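Local coordinates for peptide methionine sulfoxide reductase MsrA (Treponema denticola ATCC 35405, PDB 5FA9), which probably repairs oxidised proteins by reducing both the S and R sulfoxides of methionine back to methionine, with thioredoxin as the reductant, at residues P182-V187 with N287-R292; V187-A192 with G264-G269; E194-S199 with C230-F235; Q245-K250 with E258-T263. The protein carries 2 engineered substitutions. All blocks are in the same frame, centred on the assembly; numbering follows the deposited sequence.

Interaction 1. Residues P182-V187 with N287-R292; sequences PIQFSV and NGAALR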
# COMPACT_ATOMS: atom_id res chain seq x y z
N PRO B 182 28.58 24.62 24.54
CA PRO B 182 29.01 23.34 25.11
C PRO B 182 28.02 22.20 24.91
O PRO B 182 28.43 21.10 24.53
CB PRO B 182 29.17 23.66 26.60
CG PRO B 182 29.54 25.10 26.62
CD PRO B 182 28.79 25.74 25.48
N ILE B 183 26.74 22.45 25.15
CA ILE B 183 25.72 21.43 25.00
C ILE B 183 25.56 21.02 23.53
O ILE B 183 25.27 19.87 23.22
CB ILE B 183 24.35 21.89 25.57
CG1 ILE B 183 23.33 20.75 25.52
CG2 ILE B 183 23.84 23.13 24.85
CD1 ILE B 183 21.99 21.10 26.14
N GLN B 184 25.78 21.97 22.62
CA GLN B 184 25.67 21.70 21.20
C GLN B 184 26.82 20.82 20.73
O GLN B 184 26.63 19.90 19.94
CB GLN B 184 25.65 23.00 20.40
CG GLN B 184 24.44 23.88 20.66
CD GLN B 184 24.52 25.22 19.96
OE1 GLN B 184 25.54 25.55 19.36
NE2 GLN B 184 23.45 25.99 20.04
N PHE B 185 28.02 21.12 21.21
CA PHE B 185 29.20 20.33 20.88
C PHE B 185 29.12 18.94 21.49
O PHE B 185 29.43 17.95 20.84
CB PHE B 185 30.47 21.05 21.34
CG PHE B 185 31.74 20.34 20.95
CD1 PHE B 185 32.32 20.57 19.71
CD2 PHE B 185 32.36 19.46 21.82
CE1 PHE B 185 33.49 19.93 19.35
CE2 PHE B 185 33.53 18.81 21.46
CZ PHE B 185 34.09 19.04 20.22
N SER B 186 28.70 18.89 22.75
CA SER B 186 28.58 17.63 23.48
C SER B 186 27.62 16.66 22.80
O SER B 186 27.93 15.49 22.61
CB SER B 186 28.14 17.88 24.92
OG SER B 186 29.23 18.32 25.72
N VAL B 187 26.44 17.16 22.44
CA VAL B 187 25.42 16.33 21.80
C VAL B 187 25.88 15.82 20.43
O VAL B 187 25.81 14.63 20.15
CB VAL B 187 24.09 17.10 21.64
CG1 VAL B 187 23.18 16.39 20.66
CG2 VAL B 187 23.41 17.26 23.00
N ASN B 287 17.74 15.59 19.92
CA ASN B 287 18.15 16.70 20.78
C ASN B 287 17.97 18.03 20.07
O ASN B 287 18.42 18.21 18.94
CB ASN B 287 19.61 16.53 21.21
CG ASN B 287 19.84 15.25 21.99
OD1 ASN B 287 19.56 15.18 23.19
ND2 ASN B 287 20.36 14.23 21.32
N GLY B 288 17.30 18.97 20.74
CA GLY B 288 17.11 20.30 20.20
C GLY B 288 18.41 21.03 19.96
O GLY B 288 18.52 21.85 19.05
N ALA B 289 19.41 20.74 20.79
CA ALA B 289 20.73 21.36 20.69
C ALA B 289 21.41 21.02 19.36
O ALA B 289 22.31 21.74 18.92
CB ALA B 289 21.60 20.93 21.86
N ALA B 290 20.99 19.92 18.74
CA ALA B 290 21.57 19.49 17.48
C ALA B 290 20.86 20.14 16.29
O ALA B 290 21.28 19.96 15.14
CB ALA B 290 21.51 17.97 17.36
N LEU B 291 19.80 20.88 16.56
CA LEU B 291 18.98 21.46 15.49
C LEU B 291 18.97 22.99 15.50
O LEU B 291 19.10 23.62 16.55
CB LEU B 291 17.55 20.94 15.59
CG LEU B 291 17.37 19.42 15.59
CD1 LEU B 291 15.91 19.05 15.81
CD2 LEU B 291 17.90 18.81 14.30
N ARG B 292 18.81 23.56 14.31
CA ARG B 292 18.57 24.99 14.16
C ARG B 292 17.27 25.21 13.39
O ARG B 292 17.15 24.81 12.24
CB ARG B 292 19.74 25.65 13.43
CG ARG B 292 19.55 27.14 13.17
CD ARG B 292 20.78 27.74 12.51
NE ARG B 292 20.45 28.88 11.66
CZ ARG B 292 20.53 28.86 10.33
NH1 ARG B 292 20.93 27.76 9.71
NH2 ARG B 292 20.21 29.94 9.63

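Interaction 2. Residues V187-A192 with G264-G269; sequences VTQEKA and GGAHLG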
# COMPACT_ATOMS: atom_id res chain seq x y z
N VAL B 187 26.44 17.16 22.44
CA VAL B 187 25.42 16.33 21.80
C VAL B 187 25.88 15.82 20.43
O VAL B 187 25.81 14.63 20.15
CB VAL B 187 24.09 17.10 21.64
CG1 VAL B 187 23.18 16.39 20.66
CG2 VAL B 187 23.41 17.26 23.00
N THR B 188 26.35 16.74 19.60
CA THR B 188 26.66 16.41 18.21
C THR B 188 27.99 15.70 18.02
O THR B 188 28.12 14.83 17.16
CB THR B 188 26.66 17.68 17.33
OG1 THR B 188 27.62 18.61 17.84
CG2 THR B 188 25.28 18.33 17.33
N GLN B 189 28.99 16.05 18.83
CA GLN B 189 30.34 15.53 18.64
C GLN B 189 30.73 14.47 19.67
O GLN B 189 31.70 13.74 19.47
CB GLN B 189 31.36 16.67 18.65
CG GLN B 189 31.05 17.78 17.67
CD GLN B 189 30.85 17.27 16.25
OE1 GLN B 189 31.73 16.62 15.69
NE2 GLN B 189 29.70 17.58 15.68
N GLU B 190 29.99 14.40 20.77
CA GLU B 190 30.31 13.46 21.84
C GLU B 190 29.13 12.56 22.19
O GLU B 190 29.14 11.90 23.23
CB GLU B 190 30.79 14.21 23.08
CG GLU B 190 32.01 15.09 22.86
CD GLU B 190 32.33 15.96 24.05
OE1 GLU B 190 31.49 16.04 24.97
OE2 GLU B 190 33.41 16.57 24.07
N LYS B 191 28.13 12.54 21.32
CA LYS B 191 26.94 11.70 21.48
C LYS B 191 26.22 11.91 22.81
O LYS B 191 25.56 11.00 23.30
CB LYS B 191 27.31 10.22 21.34
CG LYS B 191 28.11 9.87 20.10
CD LYS B 191 28.33 8.37 20.01
CE LYS B 191 29.57 8.03 19.20
NZ LYS B 191 30.02 6.64 19.45
N ALA B 192 26.34 13.10 23.38
CA ALA B 192 25.67 13.40 24.64
C ALA B 192 24.16 13.54 24.43
O ALA B 192 23.68 13.59 23.30
CB ALA B 192 26.23 14.66 25.27
N GLY B 264 26.69 15.46 7.80
CA GLY B 264 27.47 15.83 8.96
C GLY B 264 28.19 14.66 9.62
O GLY B 264 29.42 14.64 9.71
N GLY B 265 27.42 13.68 10.06
CA GLY B 265 27.95 12.58 10.86
C GLY B 265 27.68 12.85 12.32
O GLY B 265 27.95 12.02 13.19
N ALA B 266 27.14 14.04 12.59
CA ALA B 266 26.86 14.47 13.96
C ALA B 266 25.74 13.65 14.59
O ALA B 266 24.78 13.27 13.93
CB ALA B 266 26.50 15.95 13.97
N HIS B 267 25.88 13.38 15.88
CA HIS B 267 24.86 12.66 16.64
C HIS B 267 23.62 13.53 16.81
O HIS B 267 23.71 14.69 17.19
CB HIS B 267 25.40 12.24 18.00
CG HIS B 267 24.35 11.71 18.93
ND1 HIS B 267 23.80 10.46 18.79
CD2 HIS B 267 23.75 12.27 20.01
CE1 HIS B 267 22.90 10.26 19.74
NE2 HIS B 267 22.86 11.35 20.50
N LEU B 268 22.46 12.94 16.53
CA LEU B 268 21.20 13.67 16.63
C LEU B 268 20.32 13.13 17.75
O LEU B 268 19.71 13.90 18.50
CB LEU B 268 20.44 13.60 15.30
CG LEU B 268 21.22 14.10 14.08
CD1 LEU B 268 20.38 13.95 12.82
CD2 LEU B 268 21.66 15.54 14.27
N GLY B 269 20.26 11.81 17.86
CA GLY B 269 19.46 11.16 18.89
C GLY B 269 19.18 9.71 18.56
O GLY B 269 20.05 9.01 18.04

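Interaction 3. Residues E194-S199 with C230-F235; sequences ERPFTS and CGWPSF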
# COMPACT_ATOMS: atom_id res chain seq x y z
N GLU B 194 20.91 15.89 25.86
CA GLU B 194 20.40 17.00 26.65
C GLU B 194 19.33 16.50 27.62
O GLU B 194 18.62 15.54 27.32
CB GLU B 194 19.83 18.09 25.74
CG GLU B 194 18.57 17.68 25.00
CD GLU B 194 18.13 18.69 23.96
OE1 GLU B 194 18.95 19.57 23.60
OE2 GLU B 194 16.98 18.61 23.49
N ARG B 195 19.21 17.15 28.77
CA ARG B 195 18.21 16.74 29.75
C ARG B 195 16.82 17.08 29.23
O ARG B 195 16.64 18.10 28.56
CB ARG B 195 18.46 17.38 31.11
CG ARG B 195 19.92 17.74 31.38
CD ARG B 195 20.11 18.32 32.78
NE ARG B 195 19.02 19.19 33.20
CZ ARG B 195 18.16 18.88 34.17
NH1 ARG B 195 18.26 17.72 34.80
NH2 ARG B 195 17.20 19.73 34.50
N PRO B 196 15.83 16.22 29.52
CA PRO B 196 14.45 16.37 29.05
C PRO B 196 13.84 17.74 29.36
O PRO B 196 14.14 18.33 30.40
CB PRO B 196 13.70 15.27 29.81
CG PRO B 196 14.73 14.25 30.11
CD PRO B 196 16.03 14.97 30.27
N PHE B 197 13.01 18.22 28.44
CA PHE B 197 12.23 19.46 28.61
C PHE B 197 13.09 20.71 28.75
O PHE B 197 12.60 21.76 29.17
CB PHE B 197 11.30 19.34 29.82
CG PHE B 197 10.40 18.14 29.78
CD1 PHE B 197 9.19 18.17 29.10
CD2 PHE B 197 10.75 16.97 30.44
CE1 PHE B 197 8.36 17.07 29.07
CE2 PHE B 197 9.92 15.86 30.41
CZ PHE B 197 8.73 15.91 29.72
N THR B 198 14.37 20.61 28.40
CA THR B 198 15.28 21.75 28.53
C THR B 198 15.42 22.53 27.22
O THR B 198 15.75 23.71 27.23
CB THR B 198 16.68 21.31 28.99
OG1 THR B 198 17.21 20.34 28.08
CG2 THR B 198 16.61 20.71 30.39
N SER B 199 15.19 21.85 26.10
CA SER B 199 15.33 22.49 24.79
C SER B 199 14.15 23.40 24.47
O SER B 199 13.00 23.09 24.81
CB SER B 199 15.49 21.44 23.70
OG SER B 199 15.59 22.05 22.42
N CYS B 230 8.09 13.07 26.08
CA CYS B 230 9.30 12.51 26.67
C CYS B 230 10.37 13.58 26.91
O CYS B 230 11.46 13.27 27.39
CB CYS B 230 9.86 11.40 25.78
SG CYS B 230 8.77 9.96 25.61
N GLY B 231 10.05 14.82 26.58
CA GLY B 231 10.94 15.93 26.87
C GLY B 231 11.89 16.32 25.75
O GLY B 231 12.66 17.26 25.88
N TRP B 232 11.84 15.58 24.64
CA TRP B 232 12.68 15.90 23.49
C TRP B 232 11.84 16.16 22.24
O TRP B 232 10.75 15.61 22.10
CB TRP B 232 13.67 14.76 23.22
CG TRP B 232 14.66 14.54 24.31
CD1 TRP B 232 15.74 15.31 24.61
CD2 TRP B 232 14.68 13.44 25.24
NE1 TRP B 232 16.42 14.78 25.68
CE2 TRP B 232 15.79 13.63 26.08
CE3 TRP B 232 13.86 12.33 25.44
CZ2 TRP B 232 16.11 12.75 27.11
CZ3 TRP B 232 14.17 11.46 26.47
CH2 TRP B 232 15.29 11.67 27.29
N PRO B 233 12.35 17.01 21.34
CA PRO B 233 11.75 17.20 20.02
C PRO B 233 11.56 15.86 19.30
O PRO B 233 12.53 15.14 19.10
CB PRO B 233 12.76 18.08 19.29
CG PRO B 233 13.41 18.86 20.37
CD PRO B 233 13.47 17.94 21.57
N SER B 234 10.33 15.55 18.93
CA SER B 234 10.02 14.25 18.34
C SER B 234 9.40 14.39 16.95
O SER B 234 8.55 15.25 16.72
CB SER B 234 9.08 13.46 19.25
OG SER B 234 9.65 13.28 20.53
N PHE B 235 9.84 13.54 16.03
CA PHE B 235 9.37 13.58 14.65
C PHE B 235 8.94 12.19 14.19
O PHE B 235 9.43 11.18 14.70
CB PHE B 235 10.45 14.14 13.73
CG PHE B 235 10.92 15.52 14.11
CD1 PHE B 235 11.97 15.69 14.99
CD2 PHE B 235 10.31 16.65 13.58
CE1 PHE B 235 12.41 16.95 15.34
CE2 PHE B 235 10.74 17.91 13.93
CZ PHE B 235 11.79 18.06 14.81
O HOH W 1 14.82 18.82 25.49

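Interaction 4. Residues Q245-K250 with E258-T263; sequences QYLEDK and EVVSKT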
# COMPACT_ATOMS: atom_id res chain seq x y z
N GLN B 245 21.32 8.79 8.80
CA GLN B 245 21.91 7.46 8.76
C GLN B 245 21.64 6.78 10.10
O GLN B 245 21.56 7.44 11.14
CB GLN B 245 23.41 7.52 8.49
CG GLN B 245 23.78 7.43 7.02
CD GLN B 245 25.28 7.59 6.78
OE1 GLN B 245 26.05 7.79 7.72
NE2 GLN B 245 25.69 7.48 5.52
N TYR B 246 21.48 5.46 10.08
CA TYR B 246 21.10 4.73 11.28
C TYR B 246 22.22 3.81 11.75
O TYR B 246 22.87 3.15 10.95
CB TYR B 246 19.82 3.92 11.03
CG TYR B 246 18.67 4.75 10.49
CD1 TYR B 246 18.50 4.92 9.13
CD2 TYR B 246 17.77 5.36 11.35
CE1 TYR B 246 17.46 5.68 8.63
CE2 TYR B 246 16.72 6.12 10.86
CZ TYR B 246 16.57 6.28 9.50
OH TYR B 246 15.53 7.03 9.01
N LEU B 247 22.43 3.77 13.06
CA LEU B 247 23.48 2.95 13.64
C LEU B 247 22.98 2.14 14.83
O LEU B 247 22.27 2.66 15.69
CB LEU B 247 24.67 3.81 14.07
CG LEU B 247 25.45 4.52 12.97
CD1 LEU B 247 26.53 5.42 13.57
CD2 LEU B 247 26.07 3.52 12.01
N GLU B 248 23.33 0.86 14.84
CA GLU B 248 23.12 0.00 16.00
C GLU B 248 23.77 0.62 17.23
O GLU B 248 24.94 0.99 17.20
CB GLU B 248 23.70 -1.39 15.74
CG GLU B 248 23.81 -1.75 14.26
CD GLU B 248 25.09 -1.22 13.62
OE1 GLU B 248 25.86 -0.53 14.32
OE2 GLU B 248 25.31 -1.49 12.42
N ASP B 249 23.01 0.74 18.32
CA ASP B 249 23.54 1.33 19.54
C ASP B 249 23.08 0.58 20.78
O ASP B 249 21.90 0.61 21.13
CB ASP B 249 23.14 2.80 19.63
CG ASP B 249 23.67 3.47 20.89
OD1 ASP B 249 24.88 3.34 21.17
OD2 ASP B 249 22.87 4.12 21.60
N LYS B 250 24.02 -0.09 21.45
CA LYS B 250 23.70 -0.83 22.66
C LYS B 250 24.15 -0.10 23.92
O LYS B 250 24.38 -0.71 24.96
CB LYS B 250 24.30 -2.23 22.62
CG LYS B 250 24.10 -2.95 21.30
CD LYS B 250 24.13 -4.46 21.48
CE LYS B 250 24.34 -5.17 20.16
NZ LYS B 250 25.23 -4.38 19.25
N GLU B 258 20.71 4.46 16.82
CA GLU B 258 21.20 5.83 16.88
C GLU B 258 20.96 6.56 15.56
O GLU B 258 21.19 6.01 14.49
CB GLU B 258 22.70 5.85 17.22
CG GLU B 258 23.32 7.24 17.21
CD GLU B 258 24.83 7.20 17.34
OE1 GLU B 258 25.43 6.15 17.03
OE2 GLU B 258 25.42 8.22 17.76
N VAL B 259 20.48 7.80 15.66
CA VAL B 259 20.25 8.63 14.49
C VAL B 259 21.37 9.64 14.30
O VAL B 259 21.66 10.43 15.20
CB VAL B 259 18.90 9.38 14.59
CG1 VAL B 259 18.71 10.28 13.38
CG2 VAL B 259 17.76 8.39 14.71
N VAL B 260 22.00 9.61 13.13
CA VAL B 260 23.10 10.52 12.82
C VAL B 260 22.90 11.17 11.46
O VAL B 260 22.31 10.57 10.55
CB VAL B 260 24.47 9.81 12.85
CG1 VAL B 260 24.79 9.30 14.25
CG2 VAL B 260 24.51 8.67 11.84
N SER B 261 23.37 12.40 11.31
CA SER B 261 23.30 13.11 10.04
C SER B 261 24.15 12.39 9.00
O SER B 261 25.30 12.05 9.26
CB SER B 261 23.77 14.56 10.20
OG SER B 261 22.94 15.27 11.10
N LYS B 262 23.57 12.14 7.83
CA LYS B 262 24.30 11.43 6.78
C LYS B 262 25.46 12.27 6.26
O LYS B 262 26.54 11.74 5.99
CB LYS B 262 23.36 11.06 5.63
CG LYS B 262 24.06 10.27 4.54
CD LYS B 262 23.09 9.71 3.52
CE LYS B 262 23.81 8.80 2.54
NZ LYS B 262 22.90 7.79 1.95
N THR B 263 25.24 13.57 6.12
CA THR B 263 26.27 14.47 5.63
C THR B 263 27.23 14.85 6.75
O THR B 263 28.43 14.60 6.66
CB THR B 263 25.67 15.75 5.02
OG1 THR B 263 24.88 15.41 3.87
CG2 THR B 263 26.77 16.71 4.61

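Interaction 1. Residues P182-V187 with N287-R292
Gln184 and Ala289 bring their CA atoms to 5.0 Å, the closest pair of CA atoms between helix 182-190 and the 3-10 turn 288-290 that leads into strand 291-295. Ala289 points its CB at the helix, where it meets Ile183 CG1 at 4.1 Å and Val187 CG2 at 4.2 Å, two residues one helical turn apart. Ile183 reaches it because CG1 stands anti to the backbone N (chi1 -175°). The other branch of Val187, CG1, packs 3.6 Å from both CB and ND2 of Asn287, the two side chains crossing obliquely, and it also lies 4.0 Å from the methyl CB of Ala290. The amide of Asn287 gives Val187 only van der Waals contact. Its polar atoms are used elsewhere, ND2 donating to Leu268 O and OD1 accepting from Glu194 N. On the other flank Gln184 lays CG 3.5 Å from Ala289 O, while its OE1 turns back to Lys181 N. The small turn holds its own shape through Ala290 N to Asn287 O at 3.1 Å, and the carboxylate of Glu194 takes up the N-H groups of Gly288 and Ala289. The result is apolar packing of a helix on the connection between strands 283-286 and 291-295, which belong to two different antiparallel sheets of the SelR (MsrB) domain, a member of the beta-tent clan.

Interaction 2. Residues V187-A192 with G264-G269
His267 donates its backbone N to Thr188 O at 3.0 Å, with an N-H...O angle of 161°, and this hydrogen bond joins the start of strand 267-272 to helix 182-190. Two weaker C-H...O contacts flank it. Ala266 CA approaches the same Thr188 O at 3.5 Å, and Thr188 CA faces His267 O at 3.6 Å, so Thr188 O receives one N-H and one C-H. The imidazole makes the aromatic contacts. A chi1 of 170° sets CG of His267 anti to the backbone N, and Lys191 CB covers one face of the ring, 4.3 Å from the centroid and somewhat toward the rim, in a CH-pi contact; the lysine side chain crosses the histidine at about a right angle. Gly269 N sits above the opposite face. At the edge, Val187 O lies in the ring plane, 3.1 Å from CD2, with Ala192 O also near that edge; ND1 is bonded to Glu258 OE2, which helps fix the ring's rotation. Lys191 is where the chain leaves helical geometry, with positive phi. On the strand side, Leu268 and Gly269 both face Val259 and form a classic beta bulge, just after the histidine in the MsrB sheet. Apolar packing is smaller: Thr188 CB meets Ala266 CB at 3.8 Å. The hydroxyl OG1 of Thr188 accepts Gln189 NE2 at 3.2 Å, in the plane of the glutamine amide, and is also bonded to Gln184 O.

Interaction 3. Residues E194-S199 with C230-F235
Pro196 and Phe197 occupy the corners of a type II beta turn, Arg195 to Thr198, that folds onto Gly231 and Trp232 of the CGWPSF sequence familiar from MsrB domains. Phe197 N donates to Gly231 O at 2.8 Å, in the carbonyl plane and on a lone pair. The ring of Phe197 lies flat over the glycine: Gly231 CA sits over the centre, 3.4 Å from the centroid and 4° off the normal, a close CH-pi contact. A CB on residue 231 would clash with Pro196 CB and Phe197 CD2, and the backbone angles there, with positive phi, also call for glycine. The segment runs on into strand 234-235 of the MsrB sheet. The indole of Trp232 is held by its N-H, NE1 to Glu194 O at 2.8 Å; the acceptor lies in the ring plane, but the donor stands 36° above the carbonyl plane. Pro196 lies beside the indole, CG 3.6 Å from CZ2, and its CA lies over one face. Glu194 runs past the ring in the opposite direction, its carboxylate nearly coplanar with it. A water links the pieces, donating to Gly231 O at 2.7 Å and to Glu194 OE2 at 3.0 Å while accepting from Ser199 N; OE2 is also bonded to Gly288 N.

Interaction 4. Residues Q245-K250 with E258-T263
Leu247 and Glu258 exchange both of their backbone groups, as do Gln245 and Val260, so four hydrogen bonds join 245-250 to 258-263 in the antiparallel hairpin. Gln245 N reaches Val260 O at 2.7 Å and Val260 N returns to Gln245 O at 3.0 Å. Leu247 N donates to Glu258 O at 2.9 Å, and Glu258 N to Leu247 O at 2.6 Å. Tyr246 and Val259 form the non-hydrogen-bonded pair between them; Tyr246 OH is bonded to Tyr284 OH. On the other face, Leu247 CD1 touches Val260 CG2 at 4.2 Å and lies 3.7 Å from Glu258 OE1, the side chains of Leu247 and Glu258 lying side by side and pointing the same way. Val260 CG2, set between the backbone N and the carbonyl carbon, is pressed to 3.3 Å from Gln245 O. The extended Gln245 crosses Lys262 at about a right angle, its NE2 3.4 Å from CG of the lysine, whose NZ is hydrogen-bonded to a dithiothreitol molecule probably left from crystallisation, though the close approach is doubtful in detail. Asp249 OD1 bonds Ser251 OG within the hairpin's own connection, while Glu258 OE2 goes to His267 ND1. The pairing thus rests on backbone groups, whereas the polar ends of Tyr246 and Glu258 tie the hairpin to other strands of its sheet.

From the N terminus of the MsrB part, helix 182-190 opens two loops at once: interaction 1 closes the longer, at 287-292, and interaction 2, sharing Val187, closes at 264-269 within it. Interaction 3 follows, its loop 194-199 to 230-235 lying inside both, and interaction 4, the short hairpin loop between 245-250 and 258-263, comes after it in series, also inside both. None of the loops cross. Interactions 2, 3 and 4 all reach one six-stranded sheet; Gly269 O is bonded to Val259 N between interactions 2 and 4. Interaction 1 sets the helix against the connection from that sheet into strand 291-295 of the three-stranded one. Interactions 3 and 4 do not touch; their nearest atoms are about 9 Å apart.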